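Local coordinates for ferric uptake regulation protein (Helicobacter pylori, PDB 2XIG), which represses transcription of its target genes as a metal-dependent, DNA-binding homodimer, with ferrous iron serving as the cofactor for operator binding, at the interface of chains A and B. Numbering follows the deposited sequence. Chains: chain A/B, Ferric uptake regulation protein.

The interface of chains A and B. Residues chain A 135-139; chain B 133-136.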
# COMPACT_ATOMS: atom_id res chain seq x y z
N ASP A 135 14.37 12.79 11.48
CA ASP A 135 14.14 12.45 10.10
C ASP A 135 12.76 12.98 9.76
O ASP A 135 11.79 12.65 10.43
CB ASP A 135 14.24 10.94 9.89
CG ASP A 135 14.12 10.54 8.44
OD1 ASP A 135 13.00 10.67 7.89
OD2 ASP A 135 15.12 10.11 7.85
N MET A 136 12.69 13.85 8.76
CA MET A 136 11.45 14.54 8.43
C MET A 136 11.23 14.44 6.94
O MET A 136 12.07 14.87 6.15
CB MET A 136 11.52 16.01 8.88
CG MET A 136 10.37 16.88 8.38
SD MET A 136 10.50 18.57 9.02
CE MET A 136 9.29 19.43 8.03
N LYS A 137 10.10 13.85 6.56
CA LYS A 137 9.71 13.74 5.16
C LYS A 137 8.30 14.27 5.01
O LYS A 137 7.43 13.93 5.80
CB LYS A 137 9.72 12.29 4.69
CG LYS A 137 11.07 11.63 4.67
CD LYS A 137 10.88 10.15 4.40
CE LYS A 137 11.95 9.32 5.06
NZ LYS A 137 11.49 7.91 5.21
N MET A 138 8.09 15.09 3.99
CA MET A 138 6.76 15.59 3.67
C MET A 138 6.36 15.01 2.34
O MET A 138 7.09 15.14 1.37
CB MET A 138 6.81 17.10 3.51
CG MET A 138 7.67 17.79 4.52
SD MET A 138 6.64 18.62 5.71
CE MET A 138 7.38 20.25 5.59
N PHE A 139 5.19 14.40 2.29
CA PHE A 139 4.72 13.82 1.04
C PHE A 139 3.63 14.72 0.48
O PHE A 139 2.72 15.12 1.20
CB PHE A 139 4.20 12.40 1.27
CG PHE A 139 5.26 11.45 1.78
CD1 PHE A 139 6.08 10.77 0.89
CD2 PHE A 139 5.42 11.23 3.14
CE1 PHE A 139 7.06 9.89 1.36
CE2 PHE A 139 6.40 10.36 3.62
CZ PHE A 139 7.21 9.69 2.73
N SER B 133 0.76 14.08 3.52
CA SER B 133 1.08 13.46 4.79
C SER B 133 2.55 13.70 5.07
O SER B 133 3.26 14.30 4.27
CB SER B 133 0.79 11.96 4.76
OG SER B 133 1.72 11.27 3.94
N HIS B 134 3.01 13.25 6.22
CA HIS B 134 4.41 13.43 6.55
C HIS B 134 4.86 12.38 7.53
O HIS B 134 4.04 11.74 8.18
CB HIS B 134 4.65 14.83 7.10
CG HIS B 134 3.88 15.13 8.34
ND1 HIS B 134 2.59 15.60 8.32
CD2 HIS B 134 4.23 15.04 9.65
CE1 HIS B 134 2.16 15.78 9.55
NE2 HIS B 134 3.14 15.46 10.38
N ASP B 135 6.18 12.21 7.62
CA ASP B 135 6.76 11.19 8.46
C ASP B 135 7.84 11.94 9.20
O ASP B 135 8.75 12.48 8.59
CB ASP B 135 7.35 10.08 7.59
CG ASP B 135 7.99 8.98 8.40
OD1 ASP B 135 7.86 8.98 9.65
OD2 ASP B 135 8.64 8.10 7.79
N MET B 136 7.72 12.00 10.51
CA MET B 136 8.58 12.86 11.29
C MET B 136 8.90 12.16 12.58
O MET B 136 8.00 11.79 13.33
CB MET B 136 7.84 14.16 11.55
CG MET B 136 8.71 15.32 11.92
SD MET B 136 8.95 15.41 13.69
CE MET B 136 8.93 17.19 13.90
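A:Lys137 and B:Asp135 pair as neighbours across the two-fold of the Fur-family homodimer, where strand 130-141 of one subunit runs antiparallel to the same strand of the other and joins both dimerization regions in a continuous sheet. A:Met136 faces B:Met136 at the two-fold. The tight part is the backbone ladder. A:Lys137 N gives its hydrogen to B:Asp135 O at 2.8 Å, and B:Asp135 N returns a bond of the same length to A:Lys137 O. The next pair out is less even: A:Phe139 N reaches B:Ser133 O at 2.8 Å, whereas B:Ser133 N to A:Phe139 O stretches to 3.2 Å.

Side chains on one face of the sheet meet more loosely. The A:Phe139 ring leans back along its own strand, CG anti to its own carbonyl carbon (chi1 -62°), with its CD2-CE2 edge turned to chain B, and lies alongside B:Asp135 with ring and carboxylate planes 15° apart. Its edge atom CE2 stays 4.1 Å from B:Asp135 CB, while CD2 on the same edge passes B:Ser133 OG at 3.8 Å. From the same side, but at the tip of the carboxylate, the A:Lys137 chain, bent at chi3, brings its ammonium NZ to 3.8 Å from B:Asp135 OD2, a long salt bridge. B:Asp135 is poorly ordered, which fits a weak grip on this carboxylate; A:Asp135, whose OD1 is 5.1 Å from that OD2, may add some repulsion that the lysine would offset.

The opposite face carries the methionines and B:His134, a ligand of the zinc site seen in this structure, at a position expected to bind the regulatory iron. Its CB packs against A:Met138 CA, and the imidazole points away from chain A. A:Met136 CB only grazes CG of the poorly ordered B:Met136.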